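Two-component system sensor histidine kinase (Bacteroides thetaiotaomicron, PDB 3OTT) probably senses saccharides outside the cell and signals through histidine phosphorylation, with this chain forming its extracellular beta-propeller and beta-sandwich portion. Local coordinates at residues Asn194-Asp199 against Gln203-Gly208; Asp244-Thr249 against Trp282-Asp287; Leu253-Asn258 against Gln264-Asp269; Asn291-Leu294 against Gly299-Leu302. One frame throughout, in Å; residues are numbered along the deposited sequence.

Contact 1: Asn194-Asp199 against Gln203-Gly208; sequences NSLLED and QCVWIG
The indole of W206 meets D199 and L197 at its edge. The D199 carboxylate and L197 O both lie near the ring plane. C204 SG lies over one face, toward the rim. The ring of Y256, in the next blade, meets the indole edge-to-face. The two strands form a beta hairpin, the first half of a four-stranded propeller blade. D199 and W206 lie side by side, with the carboxylate and ring planes 24° apart, nearly coplanar. CG of D199 stands anti to its own N (chi1 -173°), which brings OD2 beside the indole. R202 makes a salt bridge to the same oxygen, so OD2 has two partners.

The backbone ladder is antiparallel and regular between its ends. L197 N bonds to W206 O at 3.0 Å, and W206 N returns to L197 O at 2.8 Å. N194 and S195 share G208 O in a classic bulge, the bond from N194 being weak. Q203 and C204 both face D199 in a G1 bulge next to the turn.

On the other face of the sheet, L196 CD2 packs on I207 CG1 at 3.9 Å. The indole bond is almost straight: W206 NE1 reaches the anti lone pair of D199 OD2 at 3.0 Å and 179°.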
loop_
_atom_site.group_PDB
_atom_site.type_symbol
_atom_site.label_atom_id
_atom_site.label_comp_id
_atom_site.label_asym_id
_atom_site.label_seq_id
_atom_site.Cartn_x
_atom_site.Cartn_y
_atom_site.Cartn_z
ATOM N N ASN B 194 -15.725 3.931 -29.920
ATOM C CA ASN B 194 -16.771 3.558 -28.974
ATOM C C ASN B 194 -16.235 3.184 -27.633
ATOM O O ASN B 194 -16.989 3.211 -26.628
ATOM C CB ASN B 194 -17.516 2.285 -29.394
ATOM C CG ASN B 194 -18.069 2.335 -30.771
ATOM O OD1 ASN B 194 -18.766 3.285 -31.151
ATOM N ND2 ASN B 194 -17.782 1.285 -31.551
ATOM N N SER B 195 -14.973 2.754 -27.571
ATOM C CA SER B 195 -14.551 2.098 -26.315
ATOM C C SER B 195 -13.044 2.136 -26.090
ATOM O O SER B 195 -12.279 2.003 -27.078
ATOM C CB SER B 195 -15.016 0.630 -26.327
ATOM O OG SER B 195 -14.756 0.062 -25.075
ATOM N N LEU B 196 -12.653 2.306 -24.814
ATOM C CA LEU B 196 -11.282 2.500 -24.404
ATOM C C LEU B 196 -11.013 1.721 -23.155
ATOM O O LEU B 196 -11.864 1.678 -22.280
ATOM C CB LEU B 196 -10.979 3.994 -24.120
ATOM C CG LEU B 196 -11.034 4.984 -25.289
ATOM C CD1 LEU B 196 -10.744 6.464 -24.818
ATOM C CD2 LEU B 196 -10.077 4.542 -26.361
ATOM N N LEU B 197 -9.829 1.150 -23.047
ATOM C CA LEU B 197 -9.490 0.367 -21.872
ATOM C C LEU B 197 -7.987 0.363 -21.643
ATOM O O LEU B 197 -7.172 0.018 -22.551
ATOM C CB LEU B 197 -9.991 -1.084 -21.985
ATOM C CG LEU B 197 -9.680 -1.987 -20.761
ATOM C CD1 LEU B 197 -10.568 -1.723 -19.525
ATOM C CD2 LEU B 197 -9.725 -3.470 -21.120
ATOM N N GLU B 198 -7.613 0.712 -20.427
ATOM C CA GLU B 198 -6.222 0.666 -20.056
ATOM C C GLU B 198 -5.857 -0.740 -19.670
ATOM O O GLU B 198 -6.621 -1.405 -19.011
ATOM C CB GLU B 198 -5.945 1.566 -18.885
ATOM C CG GLU B 198 -4.453 1.546 -18.489
ATOM C CD GLU B 198 -4.143 2.278 -17.184
ATOM O OE1 GLU B 198 -5.028 2.346 -16.254
ATOM O OE2 GLU B 198 -2.994 2.761 -17.093
ATOM N N ASP B 199 -4.649 -1.172 -20.055
ATOM C CA ASP B 199 -4.120 -2.502 -19.735
ATOM C C ASP B 199 -2.703 -2.310 -19.198
ATOM O O ASP B 199 -1.776 -2.171 -19.989
ATOM C CB ASP B 199 -4.039 -3.319 -21.046
ATOM C CG ASP B 199 -3.656 -4.785 -20.828
ATOM O OD1 ASP B 199 -3.090 -5.109 -19.772
ATOM O OD2 ASP B 199 -3.958 -5.631 -21.709
ATOM N N GLN B 203 0.768 -2.742 -20.918
ATOM C CA GLN B 203 1.161 -1.319 -21.035
ATOM C C GLN B 203 0.664 -0.613 -22.308
ATOM O O GLN B 203 1.457 0.062 -23.010
ATOM C CB GLN B 203 2.658 -1.165 -20.850
ATOM C CG GLN B 203 3.093 -1.786 -19.466
ATOM C CD GLN B 203 4.543 -1.628 -19.201
ATOM O OE1 GLN B 203 5.413 -1.931 -20.066
ATOM N NE2 GLN B 203 4.850 -1.106 -18.019
ATOM N N CYS B 204 -0.625 -0.794 -22.609
ATOM C CA CYS B 204 -1.250 -0.162 -23.760
ATOM C C CYS B 204 -2.599 0.384 -23.350
ATOM O O CYS B 204 -3.137 0.081 -22.291
ATOM C CB CYS B 204 -1.436 -1.179 -24.928
ATOM S SG CYS B 204 -2.508 -2.637 -24.489
ATOM N N VAL B 205 -3.165 1.146 -24.257
ATOM C CA VAL B 205 -4.576 1.460 -24.232
ATOM C C VAL B 205 -5.203 0.741 -25.395
ATOM O O VAL B 205 -4.840 0.988 -26.513
ATOM C CB VAL B 205 -4.787 2.943 -24.413
ATOM C CG1 VAL B 205 -6.288 3.286 -24.422
ATOM C CG2 VAL B 205 -4.096 3.694 -23.288
ATOM N N TRP B 206 -6.155 -0.159 -25.124
ATOM C CA TRP B 206 -7.037 -0.715 -26.133
ATOM C C TRP B 206 -8.116 0.222 -26.601
ATOM O O TRP B 206 -8.667 0.958 -25.801
ATOM C CB TRP B 206 -7.702 -1.916 -25.563
ATOM C CG TRP B 206 -6.796 -3.015 -25.190
ATOM C CD1 TRP B 206 -6.284 -3.299 -23.952
ATOM C CD2 TRP B 206 -6.368 -4.054 -26.063
ATOM N NE1 TRP B 206 -5.525 -4.449 -24.012
ATOM C CE2 TRP B 206 -5.586 -4.947 -25.297
ATOM C CE3 TRP B 206 -6.596 -4.330 -27.431
ATOM C CZ2 TRP B 206 -5.024 -6.095 -25.841
ATOM C CZ3 TRP B 206 -6.015 -5.507 -27.993
ATOM C CH2 TRP B 206 -5.245 -6.359 -27.187
ATOM N N ILE B 207 -8.375 0.217 -27.905
ATOM C CA ILE B 207 -9.252 1.166 -28.606
ATOM C C ILE B 207 -10.197 0.415 -29.548
ATOM O O ILE B 207 -9.778 -0.230 -30.487
ATOM C CB ILE B 207 -8.420 2.164 -29.452
ATOM C CG1 ILE B 207 -7.329 2.824 -28.568
ATOM C CG2 ILE B 207 -9.338 3.262 -29.997
ATOM C CD1 ILE B 207 -6.107 3.235 -29.336
ATOM N N GLY B 208 -11.474 0.406 -29.231
ATOM C CA GLY B 208 -12.456 -0.282 -30.070
ATOM C C GLY B 208 -13.242 0.715 -30.900
ATOM O O GLY B 208 -13.744 1.724 -30.407
#

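Contact 2: Asp244-Thr249 against Trp282-Asp287; sequences DLLAGT and WNIFAD
I284 reaches across to L246 and G248, where two neighbouring propeller blades meet. Strand 245-249 is the second strand of its blade. Strand 282-286 belongs to the innermost strand of the next. Their axes approach to 7.3 Å, too far apart for sheet pairing.

The side-chain packing is apolar. I284 CD1 touches L246 CB at 3.9 Å. A second touch runs from I284 CG2 to L246 CD2 at 4.0 Å. The two side chains cross at about a right angle, so the gamma branch and the end of the isoleucine meet different parts of the leucine.

The other touches are between a methyl and the backbone. I284 CD1 lies 3.5 Å from G248 N and 3.7 Å from L246 O. CD1 of I284 stands anti to its CA (chi2 174°), which carries it out to the backbone of 246-248. G248 has no side chain here, and a beta carbon on it would sit tightly against that methyl.

The backbone bonds of both strands run to neighbours in their own blades. L246 pairs with A238, and G248 with K235 and S236. On the other strand, F285 pairs with W293. S236, A238, L253, I292 and L294 also pack on I284 and help to enclose it. The two segments are therefore joined by van der Waals fit, probably helped by exclusion of water from this buried site, with no polar bond between them to fix their register.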
loop_
_atom_site.group_PDB
_atom_site.type_symbol
_atom_site.label_atom_id
_atom_site.label_comp_id
_atom_site.label_asym_id
_atom_site.label_seq_id
_atom_site.Cartn_x
_atom_site.Cartn_y
_atom_site.Cartn_z
ATOM N N ASP B 244 -6.741 -11.789 -19.906
ATOM C CA ASP B 244 -7.234 -11.747 -21.255
ATOM C C ASP B 244 -8.149 -10.582 -21.534
ATOM O O ASP B 244 -8.951 -10.176 -20.676
ATOM C CB ASP B 244 -7.924 -13.035 -21.578
ATOM C CG ASP B 244 -6.935 -14.185 -21.633
ATOM O OD1 ASP B 244 -5.705 -13.939 -21.812
ATOM O OD2 ASP B 244 -7.390 -15.336 -21.534
ATOM N N LEU B 245 -8.046 -10.090 -22.772
ATOM C CA LEU B 245 -8.842 -8.998 -23.206
ATOM C C LEU B 245 -10.144 -9.496 -23.783
ATOM O O LEU B 245 -10.158 -10.365 -24.648
ATOM C CB LEU B 245 -8.032 -8.226 -24.216
ATOM C CG LEU B 245 -8.456 -6.908 -24.810
ATOM C CD1 LEU B 245 -9.323 -7.185 -25.991
ATOM C CD2 LEU B 245 -9.013 -5.866 -23.813
ATOM N N LEU B 246 -11.250 -8.938 -23.308
ATOM C CA LEU B 246 -12.580 -9.354 -23.780
ATOM C C LEU B 246 -13.153 -8.234 -24.537
ATOM O O LEU B 246 -13.142 -7.097 -24.064
ATOM C CB LEU B 246 -13.511 -9.667 -22.629
ATOM C CG LEU B 246 -13.494 -11.000 -21.871
ATOM C CD1 LEU B 246 -12.201 -11.742 -21.748
ATOM C CD2 LEU B 246 -14.160 -10.821 -20.462
ATOM N N ALA B 247 -13.658 -8.530 -25.719
ATOM C CA ALA B 247 -14.176 -7.482 -26.588
ATOM C C ALA B 247 -15.636 -7.767 -26.892
ATOM O O ALA B 247 -15.956 -8.850 -27.399
ATOM C CB ALA B 247 -13.345 -7.394 -27.892
ATOM N N GLY B 248 -16.516 -6.824 -26.580
ATOM C CA GLY B 248 -17.952 -7.009 -26.845
ATOM C C GLY B 248 -18.340 -6.330 -28.132
ATOM O O GLY B 248 -18.020 -5.162 -28.366
ATOM N N THR B 249 -19.005 -7.075 -29.013
ATOM C CA THR B 249 -19.306 -6.559 -30.330
ATOM C C THR B 249 -20.805 -6.587 -30.528
ATOM O O THR B 249 -21.540 -6.942 -29.637
ATOM C CB THR B 249 -18.554 -7.373 -31.454
ATOM O OG1 THR B 249 -19.184 -8.646 -31.647
ATOM C CG2 THR B 249 -17.062 -7.611 -31.086
ATOM N N TRP B 282 -23.249 -4.530 -25.011
ATOM C CA TRP B 282 -23.102 -3.096 -24.663
ATOM C C TRP B 282 -22.052 -2.797 -23.625
ATOM O O TRP B 282 -21.466 -1.745 -23.693
ATOM C CB TRP B 282 -24.417 -2.453 -24.178
ATOM C CG TRP B 282 -25.505 -2.481 -25.220
ATOM C CD1 TRP B 282 -26.641 -3.273 -25.216
ATOM C CD2 TRP B 282 -25.518 -1.776 -26.463
ATOM N NE1 TRP B 282 -27.363 -3.042 -26.341
ATOM C CE2 TRP B 282 -26.701 -2.133 -27.126
ATOM C CE3 TRP B 282 -24.652 -0.840 -27.064
ATOM C CZ2 TRP B 282 -27.064 -1.598 -28.365
ATOM C CZ3 TRP B 282 -25.015 -0.303 -28.338
ATOM C CH2 TRP B 282 -26.212 -0.689 -28.954
ATOM N N ASN B 283 -21.825 -3.702 -22.665
ATOM C CA ASN B 283 -20.890 -3.473 -21.559
ATOM C C ASN B 283 -20.404 -4.773 -20.964
ATOM O O ASN B 283 -21.157 -5.758 -20.890
ATOM C CB ASN B 283 -21.531 -2.569 -20.444
ATOM C CG ASN B 283 -20.486 -1.966 -19.498
ATOM O OD1 ASN B 283 -20.271 -2.476 -18.356
ATOM N ND2 ASN B 283 -19.806 -0.900 -19.956
ATOM N N ILE B 284 -19.138 -4.788 -20.548
ATOM C CA ILE B 284 -18.547 -5.927 -19.905
ATOM C C ILE B 284 -17.935 -5.378 -18.657
ATOM O O ILE B 284 -17.177 -4.382 -18.670
ATOM C CB ILE B 284 -17.404 -6.607 -20.787
ATOM C CG1 ILE B 284 -17.901 -7.004 -22.194
ATOM C CG2 ILE B 284 -16.783 -7.825 -20.095
ATOM C CD1 ILE B 284 -16.732 -7.542 -23.127
ATOM N N PHE B 285 -18.205 -6.058 -17.549
ATOM C CA PHE B 285 -17.684 -5.594 -16.308
ATOM C C PHE B 285 -17.132 -6.754 -15.556
ATOM O O PHE B 285 -17.819 -7.773 -15.391
ATOM C CB PHE B 285 -18.846 -4.991 -15.529
ATOM C CG PHE B 285 -18.534 -4.675 -14.124
ATOM C CD1 PHE B 285 -17.666 -3.619 -13.817
ATOM C CD2 PHE B 285 -19.141 -5.396 -13.079
ATOM C CE1 PHE B 285 -17.380 -3.274 -12.487
ATOM C CE2 PHE B 285 -18.903 -5.040 -11.728
ATOM C CZ PHE B 285 -18.006 -3.979 -11.433
ATOM N N ALA B 286 -15.914 -6.591 -15.058
ATOM C CA ALA B 286 -15.272 -7.595 -14.219
ATOM C C ALA B 286 -15.440 -7.185 -12.761
ATOM O O ALA B 286 -15.026 -6.086 -12.412
ATOM C CB ALA B 286 -13.714 -7.746 -14.610
ATOM N N ASP B 287 -16.048 -8.021 -11.913
ATOM C CA ASP B 287 -16.367 -7.567 -10.568
ATOM C C ASP B 287 -15.176 -7.862 -9.687
ATOM O O ASP B 287 -14.216 -8.459 -10.149
ATOM C CB ASP B 287 -17.670 -8.197 -10.002
ATOM C CG ASP B 287 -17.605 -9.721 -9.830
ATOM O OD1 ASP B 287 -16.482 -10.298 -9.853
ATOM O OD2 ASP B 287 -18.696 -10.366 -9.649
#

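Contact 3: Leu253-Asn258 against Gln264-Asp269; sequences LYVYHN and QHIIHD
L253 and I266 form a hydrogen-bonded antiparallel pair. L253 N reaches I266 O at 2.9 Å, and I266 N returns to L253 O at 2.8 Å. Both bonds are nearly straight. V255 and Q264 form a second pair, with V255 N to Q264 O at 3.0 Å. These bonds close the outer hairpin of a propeller blade.

Between the two pairs, Y254 and H265 sit opposite each other without backbone bonds. Their rings make an offset stack, centroids 4.1 Å apart and planes at 14°. H265 CD2 lies over one face of the tyrosine, toward its rim. The imidazole stands anti to the N of its own residue (chi1 176°), which lays it over the phenol. H265 NE2 is hydrogen-bonded to N251 O. With an alanine at Y254, the imidazole would probably lose its stacking partner and be held mainly by N251, and F229 would lose the ring it stacks on.

The other face is mainly aliphatic, with the side chain of Q264 lying against V255. L253 CB meets I266 CB at 4.2 Å, and V255 CG2 meets I266 CD1 at 4.0 Å.

Strand 264-266 is the outermost of its blade. Strand 253-256 pairs on its other side with strand 245-249, and L253 also packs on I281 and I284 of the following blade.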
loop_
_atom_site.group_PDB
_atom_site.type_symbol
_atom_site.label_atom_id
_atom_site.label_comp_id
_atom_site.label_asym_id
_atom_site.label_seq_id
_atom_site.Cartn_x
_atom_site.Cartn_y
_atom_site.Cartn_z
ATOM N N LEU B 253 -18.948 -12.083 -28.373
ATOM C CA LEU B 253 -17.776 -11.861 -27.554
ATOM C C LEU B 253 -16.507 -12.477 -28.148
ATOM O O LEU B 253 -16.519 -13.616 -28.588
ATOM C CB LEU B 253 -18.021 -12.496 -26.144
ATOM C CG LEU B 253 -16.904 -12.413 -25.092
ATOM C CD1 LEU B 253 -16.539 -10.993 -24.655
ATOM C CD2 LEU B 253 -17.322 -13.253 -23.925
ATOM N N TYR B 254 -15.425 -11.701 -28.158
ATOM C CA TYR B 254 -14.139 -12.174 -28.614
ATOM C C TYR B 254 -13.217 -12.058 -27.434
ATOM O O TYR B 254 -13.339 -11.124 -26.621
ATOM C CB TYR B 254 -13.584 -11.347 -29.745
ATOM C CG TYR B 254 -14.282 -11.595 -31.058
ATOM C CD1 TYR B 254 -15.475 -10.968 -31.337
ATOM C CD2 TYR B 254 -13.737 -12.470 -32.034
ATOM C CE1 TYR B 254 -16.098 -11.132 -32.549
ATOM C CE2 TYR B 254 -14.381 -12.676 -33.265
ATOM C CZ TYR B 254 -15.566 -11.983 -33.508
ATOM O OH TYR B 254 -16.322 -12.159 -34.648
ATOM N N VAL B 255 -12.353 -13.056 -27.315
ATOM C CA VAL B 255 -11.444 -13.138 -26.197
ATOM C C VAL B 255 -10.026 -13.239 -26.798
ATOM O O VAL B 255 -9.720 -14.183 -27.519
ATOM C CB VAL B 255 -11.771 -14.404 -25.281
ATOM C CG1 VAL B 255 -10.785 -14.594 -24.190
ATOM C CG2 VAL B 255 -13.123 -14.361 -24.687
ATOM N N TYR B 256 -9.165 -12.278 -26.441
ATOM C CA TYR B 256 -7.794 -12.184 -26.975
ATOM C C TYR B 256 -6.794 -12.548 -25.884
ATOM O O TYR B 256 -6.819 -11.998 -24.739
ATOM C CB TYR B 256 -7.554 -10.726 -27.489
ATOM C CG TYR B 256 -6.102 -10.466 -27.926
ATOM C CD1 TYR B 256 -5.164 -10.083 -27.002
ATOM C CD2 TYR B 256 -5.671 -10.689 -29.279
ATOM C CE1 TYR B 256 -3.816 -9.849 -27.362
ATOM C CE2 TYR B 256 -4.328 -10.495 -29.635
ATOM C CZ TYR B 256 -3.417 -10.064 -28.656
ATOM O OH TYR B 256 -2.116 -9.846 -28.919
ATOM N N HIS B 257 -5.870 -13.419 -26.225
ATOM C CA HIS B 257 -4.865 -13.829 -25.266
ATOM C C HIS B 257 -3.519 -13.317 -25.754
ATOM O O HIS B 257 -2.958 -12.421 -25.114
ATOM C CB HIS B 257 -4.904 -15.352 -25.008
ATOM C CG HIS B 257 -3.728 -15.865 -24.220
ATOM N ND1 HIS B 257 -3.509 -15.544 -22.888
ATOM C CD2 HIS B 257 -2.715 -16.688 -24.579
ATOM C CE1 HIS B 257 -2.401 -16.130 -22.468
ATOM N NE2 HIS B 257 -1.908 -16.840 -23.469
ATOM N N ASN B 258 -3.024 -13.831 -26.889
ATOM C CA ASN B 258 -1.875 -13.218 -27.585
ATOM C C ASN B 258 -2.005 -13.379 -29.133
ATOM O O ASN B 258 -3.003 -13.960 -29.609
ATOM C CB ASN B 258 -0.496 -13.695 -27.022
ATOM C CG ASN B 258 -0.295 -15.186 -27.155
ATOM O OD1 ASN B 258 -0.852 -15.814 -28.062
ATOM N ND2 ASN B 258 0.478 -15.782 -26.236
ATOM N N GLN B 264 -10.997 -16.702 -29.114
ATOM C CA GLN B 264 -12.214 -17.461 -28.900
ATOM C C GLN B 264 -13.355 -16.542 -29.283
ATOM O O GLN B 264 -13.348 -15.356 -28.940
ATOM C CB GLN B 264 -12.411 -17.865 -27.444
ATOM C CG GLN B 264 -11.214 -17.898 -26.552
ATOM C CD GLN B 264 -11.637 -18.456 -25.205
ATOM O OE1 GLN B 264 -12.720 -19.079 -25.117
ATOM N NE2 GLN B 264 -10.822 -18.254 -24.163
ATOM N N HIS B 265 -14.333 -17.054 -29.988
ATOM C CA HIS B 265 -15.472 -16.237 -30.345
ATOM C C HIS B 265 -16.755 -16.916 -29.825
ATOM O O HIS B 265 -17.085 -18.058 -30.207
ATOM C CB HIS B 265 -15.514 -16.098 -31.845
ATOM C CG HIS B 265 -16.696 -15.351 -32.366
ATOM N ND1 HIS B 265 -17.317 -15.699 -33.540
ATOM C CD2 HIS B 265 -17.343 -14.254 -31.913
ATOM C CE1 HIS B 265 -18.307 -14.856 -33.785
ATOM N NE2 HIS B 265 -18.332 -13.958 -32.822
ATOM N N ILE B 266 -17.472 -16.168 -28.990
ATOM C CA ILE B 266 -18.627 -16.672 -28.291
ATOM C C ILE B 266 -19.927 -16.001 -28.722
ATOM O O ILE B 266 -20.009 -14.786 -28.638
ATOM C CB ILE B 266 -18.398 -16.607 -26.771
ATOM C CG1 ILE B 266 -17.165 -17.469 -26.462
ATOM C CG2 ILE B 266 -19.626 -17.116 -26.061
ATOM C CD1 ILE B 266 -16.079 -16.706 -26.005
ATOM N N ILE B 267 -20.896 -16.796 -29.201
ATOM C CA ILE B 267 -22.174 -16.279 -29.669
ATOM C C ILE B 267 -23.342 -17.035 -29.066
ATOM O O ILE B 267 -23.152 -18.107 -28.493
ATOM C CB ILE B 267 -22.390 -16.336 -31.207
ATOM C CG1 ILE B 267 -22.428 -17.784 -31.706
ATOM C CG2 ILE B 267 -21.393 -15.425 -31.936
ATOM C CD1 ILE B 267 -22.752 -17.942 -33.226
ATOM N N HIS B 268 -24.535 -16.439 -29.203
ATOM C CA HIS B 268 -25.770 -16.967 -28.713
ATOM C C HIS B 268 -26.142 -18.262 -29.464
ATOM O O HIS B 268 -25.834 -18.444 -30.641
ATOM C CB HIS B 268 -26.814 -15.885 -28.896
ATOM C CG HIS B 268 -28.212 -16.311 -28.589
ATOM N ND1 HIS B 268 -28.671 -16.511 -27.298
ATOM C CD2 HIS B 268 -29.265 -16.551 -29.411
ATOM C CE1 HIS B 268 -29.947 -16.874 -27.336
ATOM N NE2 HIS B 268 -30.325 -16.912 -28.604
ATOM N N ASP B 269 -26.770 -19.173 -28.748
ATOM C CA ASP B 269 -27.287 -20.379 -29.363
ATOM C C ASP B 269 -28.751 -20.604 -28.925
ATOM O O ASP B 269 -29.019 -20.918 -27.757
ATOM C CB ASP B 269 -26.370 -21.548 -29.005
ATOM C CG ASP B 269 -26.866 -22.895 -29.523
ATOM O OD1 ASP B 269 -27.963 -23.006 -30.156
ATOM O OD2 ASP B 269 -26.096 -23.860 -29.308
#

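Contact 4: Asn291-Leu294 against Gly299-Leu302; sequences NIWL and GISL
N291 starts the contact with its CB, 3.9 Å from L302 CD1. The two segments form a beta hairpin, the middle pair of strands in a four-stranded propeller blade. The amide of N291 is held elsewhere, by S684, D287 and the backbone of Y305. I292 follows, and its side chain leads away to pack on I284 and A286.

W293 packs against both L302 and I300. L302 CD1 sits over the six-membered ring in a CH-pi contact, 3.8 Å from its centroid and 13° off the normal. CG of L302 is anti to its backbone N (chi1 161°), and the leucine runs alongside the indole. I300 CG2 comes to the ring edge, 4.0 Å from W293 CE3. The indole NE1 is hydrogen-bonded to D287, and Y683 meets the ring edge-to-face. A serine in place of W293 would probably open a gap beneath L302 and leave D287 without its indole partner.

L294 closes the segment. It pairs with S301 by two backbone bonds, L294 N to S301 O at 2.9 Å and S301 N to L294 O at 3.0 Å. S301 OG is hydrogen-bonded to N14 and T277. On the same face of the sheet, L294 CD1 rests against S301 CB at 3.8 Å.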
loop_
_atom_site.group_PDB
_atom_site.type_symbol
_atom_site.label_atom_id
_atom_site.label_comp_id
_atom_site.label_asym_id
_atom_site.label_seq_id
_atom_site.Cartn_x
_atom_site.Cartn_y
_atom_site.Cartn_z
ATOM N N ASN B 291 -15.669 -12.255 -11.524
ATOM C CA ASN B 291 -16.778 -12.724 -12.382
ATOM C C ASN B 291 -16.912 -11.682 -13.493
ATOM O O ASN B 291 -16.722 -10.495 -13.233
ATOM C CB ASN B 291 -18.099 -12.813 -11.608
ATOM C CG ASN B 291 -18.002 -13.708 -10.394
ATOM O OD1 ASN B 291 -17.514 -14.828 -10.482
ATOM N ND2 ASN B 291 -18.417 -13.201 -9.249
ATOM N N ILE B 292 -17.255 -12.114 -14.699
ATOM C CA ILE B 292 -17.500 -11.242 -15.856
ATOM C C ILE B 292 -19.006 -11.099 -16.076
ATOM O O ILE B 292 -19.691 -12.085 -16.321
ATOM C CB ILE B 292 -16.976 -11.944 -17.090
ATOM C CG1 ILE B 292 -15.467 -12.230 -16.945
ATOM C CG2 ILE B 292 -17.301 -11.189 -18.351
ATOM C CD1 ILE B 292 -14.607 -11.013 -16.502
ATOM N N TRP B 293 -19.481 -9.863 -16.077
ATOM C CA TRP B 293 -20.861 -9.520 -16.276
ATOM C C TRP B 293 -20.952 -8.982 -17.701
ATOM O O TRP B 293 -20.231 -8.055 -18.039
ATOM C CB TRP B 293 -21.294 -8.406 -15.240
ATOM C CG TRP B 293 -21.194 -8.907 -13.816
ATOM C CD1 TRP B 293 -20.067 -9.029 -13.048
ATOM C CD2 TRP B 293 -22.268 -9.473 -13.043
ATOM N NE1 TRP B 293 -20.369 -9.607 -11.844
ATOM C CE2 TRP B 293 -21.719 -9.893 -11.817
ATOM C CE3 TRP B 293 -23.642 -9.638 -13.272
ATOM C CZ2 TRP B 293 -22.512 -10.432 -10.791
ATOM C CZ3 TRP B 293 -24.432 -10.214 -12.282
ATOM C CH2 TRP B 293 -23.872 -10.586 -11.045
ATOM N N LEU B 294 -21.848 -9.531 -18.511
ATOM C CA LEU B 294 -22.078 -9.038 -19.897
ATOM C C LEU B 294 -23.488 -8.524 -20.002
ATOM O O LEU B 294 -24.462 -9.265 -19.772
ATOM C CB LEU B 294 -21.888 -10.147 -20.962
ATOM C CG LEU B 294 -20.659 -11.021 -20.719
ATOM C CD1 LEU B 294 -20.809 -12.385 -21.428
ATOM C CD2 LEU B 294 -19.442 -10.250 -21.281
ATOM N N GLY B 299 -31.035 -8.971 -21.683
ATOM C CA GLY B 299 -30.599 -9.598 -20.431
ATOM C C GLY B 299 -29.083 -9.534 -20.178
ATOM O O GLY B 299 -28.321 -8.869 -20.911
ATOM N N ILE B 300 -28.643 -10.348 -19.232
ATOM C CA ILE B 300 -27.302 -10.369 -18.696
ATOM C C ILE B 300 -26.815 -11.785 -18.729
ATOM O O ILE B 300 -27.533 -12.702 -18.398
ATOM C CB ILE B 300 -27.346 -9.901 -17.213
ATOM C CG1 ILE B 300 -27.570 -8.417 -17.147
ATOM C CG2 ILE B 300 -26.098 -10.290 -16.411
ATOM C CD1 ILE B 300 -28.179 -7.961 -15.822
ATOM N N SER B 301 -25.567 -11.953 -19.125
ATOM C CA SER B 301 -24.911 -13.217 -19.087
ATOM C C SER B 301 -23.815 -13.103 -18.061
ATOM O O SER B 301 -22.969 -12.175 -18.096
ATOM C CB SER B 301 -24.321 -13.523 -20.472
ATOM O OG SER B 301 -25.169 -14.343 -21.255
ATOM N N LEU B 302 -23.819 -14.008 -17.097
ATOM C CA LEU B 302 -22.844 -13.891 -16.007
ATOM C C LEU B 302 -21.891 -15.049 -16.154
ATOM O O LEU B 302 -22.317 -16.195 -16.242
ATOM C CB LEU B 302 -23.559 -13.963 -14.657
ATOM C CG LEU B 302 -22.720 -14.306 -13.402
ATOM C CD1 LEU B 302 -21.562 -13.361 -13.232
ATOM C CD2 LEU B 302 -23.610 -14.286 -12.114
#

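Overall arrangement
The four contacts step through three consecutive blades of one propeller. Contacts 1, 3 and 4 are hairpins within a blade. Contact 2 joins the blade of contact 3 to that of contact 4, and its centre lies about 10 Å from that of contact 3 and about 9 Å from that of contact 4. Contact 1 touches the blade of contact 3 through W206 CE2, 3.5 Å from L245 CG in contact 2. Contacts 2 and 4 also meet where L246 CD2 packs on I292 CG2 at 3.8 Å. In the last blade, N-terminal strand 13-15 pairs with strand 300-303 and closes the ring. A bound hexatantalum dodecabromide lies about 8 Å from the N291 side chain, and nearby E289 lines its pocket.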